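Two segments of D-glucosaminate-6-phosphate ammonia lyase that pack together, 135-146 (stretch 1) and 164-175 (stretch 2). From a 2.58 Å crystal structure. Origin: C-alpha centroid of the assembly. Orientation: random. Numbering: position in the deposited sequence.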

ATOM      1  N   GLY A 135     -13.419 -13.793 -24.261  1.00 71.22           N
ATOM      2  CA  GLY A 135     -13.395 -15.078 -24.923  1.00 75.32           C
ATOM      3  C   GLY A 135     -11.982 -15.560 -25.205  1.00 67.70           C
ATOM      4  O   GLY A 135     -10.986 -14.990 -24.761  1.00 80.35           O
ATOM      5  N   SER A 136     -11.919 -16.645 -25.969  1.00 71.51           N
ATOM      6  CA  SER A 136     -10.661 -17.223 -26.404  1.00 63.62           C
ATOM      7  C   SER A 136     -10.388 -16.818 -27.850  1.00 63.28           C
ATOM      8  O   SER A 136     -11.202 -16.165 -28.506  1.00 85.22           O
ATOM      9  CB  SER A 136     -10.689 -18.744 -26.243  1.00 76.04           C
ATOM     10  OG  SER A 136     -10.885 -19.106 -24.887  1.00 92.55           O
ATOM     11  N   SER A 137      -9.213 -17.204 -28.350  1.00 66.58           N
ATOM     12  CA  SER A 137      -8.844 -16.859 -29.717  1.00 67.92           C
ATOM     13  C   SER A 137      -9.682 -17.601 -30.750  1.00 78.34           C
ATOM     14  O   SER A 137      -9.767 -17.153 -31.898  1.00 78.62           O
ATOM     15  CB  SER A 137      -7.363 -17.150 -29.955  1.00 53.58           C
ATOM     16  OG  SER A 137      -7.073 -18.513 -29.701  1.00 79.24           O
ATOM     17  N   ASN A 138     -10.301 -18.719 -30.370  1.00 83.27           N
ATOM     18  CA  ASN A 138     -11.098 -19.509 -31.294  1.00 78.57           C
ATOM     19  C   ASN A 138     -12.588 -19.484 -30.995  1.00 71.07           C
ATOM     20  O   ASN A 138     -13.378 -19.871 -31.860  1.00 86.41           O
ATOM     21  CB  ASN A 138     -10.616 -20.970 -31.307  1.00 84.61           C
ATOM     22  CG  ASN A 138     -10.766 -21.649 -29.958  1.00 76.13           C
ATOM     23  OD1 ASN A 138     -10.466 -21.063 -28.918  1.00 87.38           O
ATOM     24  ND2 ASN A 138     -11.230 -22.894 -29.969  1.00 74.56           N
ATOM     25  N   LEU A 139     -12.988 -19.043 -29.805  1.00 81.88           N
ATOM     26  CA  LEU A 139     -14.388 -19.070 -29.407  1.00 71.09           C
ATOM     27  C   LEU A 139     -14.671 -17.905 -28.473  1.00 65.82           C
ATOM     28  O   LEU A 139     -13.847 -17.571 -27.617  1.00 84.28           O
ATOM     29  CB  LEU A 139     -14.750 -20.392 -28.722  1.00 78.58           C
ATOM     30  CG  LEU A 139     -16.229 -20.595 -28.391  1.00 87.87           C
ATOM     31  CD1 LEU A 139     -17.048 -20.757 -29.663  1.00 77.83           C
ATOM     32  CD2 LEU A 139     -16.415 -21.790 -27.466  1.00 88.84           C
ATOM     33  N   ALA A 140     -15.835 -17.290 -28.648  1.00 65.30           N
ATOM     34  CA  ALA A 140     -16.282 -16.221 -27.762  1.00 61.77           C
ATOM     35  C   ALA A 140     -17.796 -16.287 -27.663  1.00 74.45           C
ATOM     36  O   ALA A 140     -18.486 -16.263 -28.688  1.00 82.81           O
ATOM     37  CB  ALA A 140     -15.827 -14.853 -28.269  1.00 68.47           C
ATOM     38  N   THR A 141     -18.309 -16.378 -26.444  1.00 64.22           N
ATOM     39  CA  THR A 141     -19.741 -16.447 -26.206  1.00 70.08           C
ATOM     40  C   THR A 141     -20.258 -15.090 -25.739  1.00 74.80           C
ATOM     41  O   THR A 141     -19.494 -14.191 -25.382  1.00 76.99           O
ATOM     42  CB  THR A 141     -20.068 -17.533 -25.178  1.00 62.92           C
ATOM     43  OG1 THR A 141     -19.556 -17.146 -23.897  1.00 78.66           O
ATOM     44  CG2 THR A 141     -19.438 -18.855 -25.592  1.00 69.48           C
ATOM     45  N   ARG A 142     -21.584 -14.944 -25.754  1.00 68.98           N
ATOM     46  CA  ARG A 142     -22.163 -13.661 -25.373  1.00 65.39           C
ATOM     47  C   ARG A 142     -22.036 -13.412 -23.874  1.00 71.75           C
ATOM     48  O   ARG A 142     -21.735 -12.288 -23.455  1.00 79.16           O
ATOM     49  CB  ARG A 142     -23.625 -13.578 -25.809  1.00 56.46           C
ATOM     50  CG  ARG A 142     -24.291 -12.292 -25.352  1.00 58.47           C
ATOM     51  CD  ARG A 142     -25.424 -11.859 -26.259  1.00 65.00           C
ATOM     52  NE  ARG A 142     -26.074 -10.663 -25.736  1.00 72.43           N
ATOM     53  CZ  ARG A 142     -26.888  -9.883 -26.433  1.00 93.45           C
ATOM     54  NH1 ARG A 142     -27.167 -10.135 -27.702  1.00102.17           N
ATOM     55  NH2 ARG A 142     -27.435  -8.824 -25.843  1.00 88.79           N
ATOM     56  N   TRP A 143     -22.250 -14.442 -23.049  1.00 68.00           N
ATOM     57  CA  TRP A 143     -22.149 -14.234 -21.607  1.00 66.91           C
ATOM     58  C   TRP A 143     -20.747 -13.798 -21.208  1.00 72.74           C
ATOM     59  O   TRP A 143     -20.580 -13.077 -20.218  1.00 78.26           O
ATOM     60  CB  TRP A 143     -22.553 -15.496 -20.841  1.00 67.82           C
ATOM     61  CG  TRP A 143     -21.626 -16.670 -20.990  1.00 69.21           C
ATOM     62  CD1 TRP A 143     -21.787 -17.742 -21.816  1.00 71.24           C
ATOM     63  CD2 TRP A 143     -20.399 -16.893 -20.277  1.00 69.69           C
ATOM     64  NE1 TRP A 143     -20.738 -18.618 -21.666  1.00 58.34           N
ATOM     65  CE2 TRP A 143     -19.871 -18.120 -20.728  1.00 65.62           C
ATOM     66  CE3 TRP A 143     -19.696 -16.176 -19.303  1.00 66.70           C
ATOM     67  CZ2 TRP A 143     -18.673 -18.643 -20.241  1.00 65.19           C
ATOM     68  CZ3 TRP A 143     -18.506 -16.696 -18.822  1.00 65.45           C
ATOM     69  CH2 TRP A 143     -18.008 -17.917 -19.292  1.00 54.26           C
ATOM     70  N   GLN A 144     -19.730 -14.221 -21.963  1.00 73.25           N
ATOM     71  CA  GLN A 144     -18.381 -13.716 -21.735  1.00 62.31           C
ATOM     72  C   GLN A 144     -18.297 -12.224 -22.030  1.00 66.31           C
ATOM     73  O   GLN A 144     -17.617 -11.479 -21.314  1.00 80.08           O
ATOM     74  CB  GLN A 144     -17.374 -14.491 -22.585  1.00 64.51           C
ATOM     75  CG  GLN A 144     -17.083 -15.895 -22.081  1.00 55.11           C
ATOM     76  CD  GLN A 144     -16.236 -16.692 -23.053  1.00 63.53           C
ATOM     77  OE1 GLN A 144     -16.342 -16.524 -24.267  1.00 65.26           O
ATOM     78  NE2 GLN A 144     -15.371 -17.552 -22.521  1.00 76.26           N
ATOM     79  N   LEU A 145     -18.977 -11.769 -23.085  1.00 70.64           N
ATOM     80  CA  LEU A 145     -18.993 -10.343 -23.395  1.00 64.31           C
ATOM     81  C   LEU A 145     -19.703  -9.556 -22.304  1.00 66.67           C
ATOM     82  O   LEU A 145     -19.276  -8.452 -21.947  1.00 71.08           O
ATOM     83  CB  LEU A 145     -19.670 -10.104 -24.744  1.00 57.87           C
ATOM     84  CG  LEU A 145     -19.864  -8.643 -25.150  1.00 46.71           C
ATOM     85  CD1 LEU A 145     -18.532  -7.917 -25.195  1.00 53.42           C
ATOM     86  CD2 LEU A 145     -20.571  -8.550 -26.489  1.00 58.20           C
ATOM     87  N   GLU A 146     -20.787 -10.110 -21.761  1.00 63.75           N
ATOM     88  CA  GLU A 146     -21.550  -9.393 -20.749  1.00 64.36           C
ATOM     89  C   GLU A 146     -20.822  -9.352 -19.410  1.00 54.57           C
ATOM     90  O   GLU A 146     -20.969  -8.382 -18.658  1.00 73.40           O
ATOM     91  CB  GLU A 146     -22.929 -10.029 -20.597  1.00 70.18           C
ATOM     92  CG  GLU A 146     -23.756  -9.981 -21.871  1.00 64.53           C
ATOM     93  CD  GLU A 146     -25.095 -10.679 -21.733  1.00 83.78           C
ATOM     94  OE1 GLU A 146     -25.192 -11.632 -20.930  1.00 74.15           O
ATOM     95  OE2 GLU A 146     -26.051 -10.272 -22.429  1.00 86.41           O
ATOM     96  N   CYS A 164      -8.637 -10.273 -38.162  1.00104.55           N
ATOM     97  CA  CYS A 164      -9.350 -10.844 -37.030  1.00 92.01           C
ATOM     98  C   CYS A 164      -9.693 -12.309 -37.275  1.00104.72           C
ATOM     99  O   CYS A 164      -9.771 -12.782 -38.412  1.00112.56           O
ATOM    100  CB  CYS A 164     -10.630 -10.059 -36.751  1.00 78.20           C
ATOM    101  SG  CYS A 164     -10.368  -8.308 -36.433  1.00 91.30           S
ATOM    102  N   VAL A 165      -9.900 -13.031 -36.173  1.00105.13           N
ATOM    103  CA  VAL A 165     -10.383 -14.402 -36.256  1.00100.75           C
ATOM    104  C   VAL A 165     -11.791 -14.389 -36.834  1.00100.45           C
ATOM    105  O   VAL A 165     -12.669 -13.655 -36.360  1.00103.39           O
ATOM    106  CB  VAL A 165     -10.342 -15.073 -34.875  1.00 82.01           C
ATOM    107  CG1 VAL A 165     -10.791 -16.521 -34.975  1.00 85.95           C
ATOM    108  CG2 VAL A 165      -8.939 -14.988 -34.289  1.00 71.44           C
ATOM    109  N   GLN A 166     -12.010 -15.191 -37.876  1.00 97.71           N
ATOM    110  CA  GLN A 166     -13.286 -15.160 -38.588  1.00102.17           C
ATOM    111  C   GLN A 166     -14.363 -15.935 -37.834  1.00102.33           C
ATOM    112  O   GLN A 166     -15.318 -15.351 -37.314  1.00 99.68           O
ATOM    113  CB  GLN A 166     -13.099 -15.702 -40.009  1.00120.89           C
ATOM    114  CG  GLN A 166     -12.070 -14.937 -40.833  1.00109.46           C
ATOM    115  CD  GLN A 166     -12.466 -13.490 -41.069  1.00115.52           C
ATOM    116  OE1 GLN A 166     -13.651 -13.156 -41.116  1.00119.81           O
ATOM    117  NE2 GLN A 166     -11.471 -12.622 -41.218  1.00115.79           N
ATOM    118  N   LYS A 167     -14.221 -17.255 -37.764  1.00104.26           N
ATOM    119  CA  LYS A 167     -15.233 -18.086 -37.128  1.00106.77           C
ATOM    120  C   LYS A 167     -15.022 -18.164 -35.620  1.00 90.66           C
ATOM    121  O   LYS A 167     -13.904 -18.034 -35.115  1.00 83.04           O
ATOM    122  CB  LYS A 167     -15.243 -19.491 -37.733  1.00 96.72           C
ATOM    123  CG  LYS A 167     -15.843 -19.553 -39.130  1.00107.62           C
ATOM    124  CD  LYS A 167     -15.961 -20.986 -39.624  1.00117.55           C
ATOM    125  CE  LYS A 167     -16.492 -21.037 -41.049  1.00112.27           C
ATOM    126  NZ  LYS A 167     -16.688 -22.437 -41.521  1.00108.69           N
ATOM    127  N   GLY A 168     -16.127 -18.366 -34.903  1.00 94.53           N
ATOM    128  CA  GLY A 168     -16.119 -18.490 -33.462  1.00 85.06           C
ATOM    129  C   GLY A 168     -16.285 -17.193 -32.705  1.00 82.75           C
ATOM    130  O   GLY A 168     -16.390 -17.226 -31.471  1.00 80.64           O
ATOM    131  N   MET A 169     -16.323 -16.059 -33.394  1.00 85.07           N
ATOM    132  CA  MET A 169     -16.438 -14.755 -32.764  1.00 68.74           C
ATOM    133  C   MET A 169     -17.889 -14.292 -32.759  1.00 75.64           C
ATOM    134  O   MET A 169     -18.733 -14.801 -33.501  1.00 80.86           O
ATOM    135  CB  MET A 169     -15.558 -13.728 -33.480  1.00 77.50           C
ATOM    136  CG  MET A 169     -14.082 -14.092 -33.506  1.00 71.03           C
ATOM    137  SD  MET A 169     -13.321 -14.128 -31.871  1.00 78.08           S
ATOM    138  CE  MET A 169     -13.208 -15.892 -31.582  1.00 86.66           C
ATOM    139  N   LEU A 170     -18.170 -13.314 -31.902  1.00 81.70           N
ATOM    140  CA  LEU A 170     -19.509 -12.757 -31.803  1.00 65.35           C
ATOM    141  C   LEU A 170     -19.814 -11.873 -33.009  1.00 75.60           C
ATOM    142  O   LEU A 170     -18.918 -11.361 -33.686  1.00 79.63           O
ATOM    143  CB  LEU A 170     -19.656 -11.954 -30.511  1.00 65.47           C
ATOM    144  CG  LEU A 170     -19.528 -12.751 -29.215  1.00 70.76           C
ATOM    145  CD1 LEU A 170     -19.479 -11.823 -28.014  1.00 67.48           C
ATOM    146  CD2 LEU A 170     -20.684 -13.726 -29.088  1.00 65.98           C
ATOM    147  N   SER A 171     -21.105 -11.697 -33.271  1.00 79.93           N
ATOM    148  CA  SER A 171     -21.540 -10.867 -34.381  1.00 70.23           C
ATOM    149  C   SER A 171     -21.584  -9.401 -33.969  1.00 70.57           C
ATOM    150  O   SER A 171     -21.571  -9.059 -32.784  1.00 83.87           O
ATOM    151  CB  SER A 171     -22.918 -11.308 -34.870  1.00 80.18           C
ATOM    152  OG  SER A 171     -23.899 -11.064 -33.879  1.00 82.36           O
ATOM    153  N   ILE A 172     -21.637  -8.525 -34.977  1.00 82.95           N
ATOM    154  CA  ILE A 172     -21.761  -7.094 -34.710  1.00 58.50           C
ATOM    155  C   ILE A 172     -23.065  -6.799 -33.980  1.00 70.78           C
ATOM    156  O   ILE A 172     -23.141  -5.852 -33.188  1.00 83.25           O
ATOM    157  CB  ILE A 172     -21.646  -6.294 -36.023  1.00 69.95           C
ATOM    158  CG1 ILE A 172     -21.787  -4.792 -35.759  1.00 56.52           C
ATOM    159  CG2 ILE A 172     -22.674  -6.772 -37.041  1.00104.67           C
ATOM    160  CD1 ILE A 172     -20.721  -4.232 -34.843  1.00 60.88           C
ATOM    161  N   ASP A 173     -24.102  -7.606 -34.220  1.00 88.67           N
ATOM    162  CA  ASP A 173     -25.368  -7.414 -33.519  1.00 76.95           C
ATOM    163  C   ASP A 173     -25.203  -7.635 -32.021  1.00 68.87           C
ATOM    164  O   ASP A 173     -25.797  -6.914 -31.211  1.00 64.34           O
ATOM    165  CB  ASP A 173     -26.431  -8.358 -34.084  1.00 77.20           C
ATOM    166  CG  ASP A 173     -26.757  -8.070 -35.537  1.00101.84           C
ATOM    167  OD1 ASP A 173     -26.815  -6.879 -35.912  1.00 94.74           O
ATOM    168  OD2 ASP A 173     -26.955  -9.036 -36.304  1.00119.78           O
ATOM    169  N   ASP A 174     -24.399  -8.629 -31.636  1.00 79.12           N
ATOM    170  CA  ASP A 174     -24.184  -8.910 -30.220  1.00 68.75           C
ATOM    171  C   ASP A 174     -23.565  -7.714 -29.506  1.00 70.62           C
ATOM    172  O   ASP A 174     -23.948  -7.390 -28.376  1.00 74.94           O
ATOM    173  CB  ASP A 174     -23.297 -10.145 -30.065  1.00 66.42           C
ATOM    174  CG  ASP A 174     -24.014 -11.428 -30.445  1.00 93.07           C
ATOM    175  OD1 ASP A 174     -25.176 -11.615 -30.023  1.00 81.61           O
ATOM    176  OD2 ASP A 174     -23.412 -12.246 -31.175  1.00 99.32           O
ATOM    177  N   PHE A 175     -22.605  -7.046 -30.148  1.00 68.40           N
ATOM    178  CA  PHE A 175     -21.983  -5.881 -29.530  1.00 63.75           C
ATOM    179  C   PHE A 175     -22.964  -4.721 -29.396  1.00 72.86           C
ATOM    180  O   PHE A 175     -22.994  -4.045 -28.361  1.00 72.95           O
ATOM    181  CB  PHE A 175     -20.753  -5.461 -30.328  1.00 66.24           C
ATOM    182  CG  PHE A 175     -19.497  -6.153 -29.896  1.00 71.41           C
ATOM    183  CD1 PHE A 175     -19.228  -7.444 -30.312  1.00 57.74           C
ATOM    184  CD2 PHE A 175     -18.598  -5.523 -29.055  1.00 56.49           C
ATOM    185  CE1 PHE A 175     -18.081  -8.090 -29.910  1.00 62.59           C
ATOM    186  CE2 PHE A 175     -17.449  -6.162 -28.648  1.00 59.89           C
ATOM    187  CZ  PHE A 175     -17.189  -7.449 -29.077  1.00 62.40           C
TER

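What holds the two backbones together? They come closest where Leu-139 runs beside Gly-168, with CA atoms 4.4 Å apart. One conventional hydrogen bond joins them: Ala-140 N donates to Gly-168 O at 2.9 Å. Gly-168 O also receives a CA-H...O contact from Leu-139 CA at 3.4 Å, while Gly-168 CA approaches Asn-138 O at 3.5 Å in the reverse sense. Such closeness depends on glycine, since a CB on Gly-168 would lie 2.0 Å from Asn-138 O, and the backbone angles there themselves call for glycine.

How are the charged groups of the two helices paired? Arg-142 reaches across in an extended conformation, and its NH1 forms a salt bridge with Asp-174 OD1, a weak hydrogen bond at 3.4 Å. Arg-142 NE is used within its own helix, donating weakly to Glu-146 OE2 at 3.3 Å, so the guanidinium links two acidic side chains. Asp-174 has a second task: its OD2 accepts from Ser-171 N at 3.2 Å. In return, Asp-174 N donates weakly to Ser-171 OG at 3.3 Å, capping the start of the helix.

What satisfies the polar groups at the start of the other helix? Thr-141 occupies its N-cap position, and Thr-141 N donates almost straight to Gln-144 OE1 at 2.9 Å. This bond stays within stretch 1, while Thr-141 O lies 3.5 Å from Leu-170 CD1.

Which side chains fill the space between? Leu-170 packs against Ala-140 and Leu-145, its CD1 lying 3.7 Å from Leu-145 CB. Further along, Leu-145 CD2 sits over the face of the Phe-175 ring, 4.1 Å from its centroid, in a CH-pi contact. Met-169 curls back so that Met-169 CE lies 3.6 Å from Leu-139 N and makes an apolar contact with Ala-140 CB at 4.3 Å, beside the backbone bond.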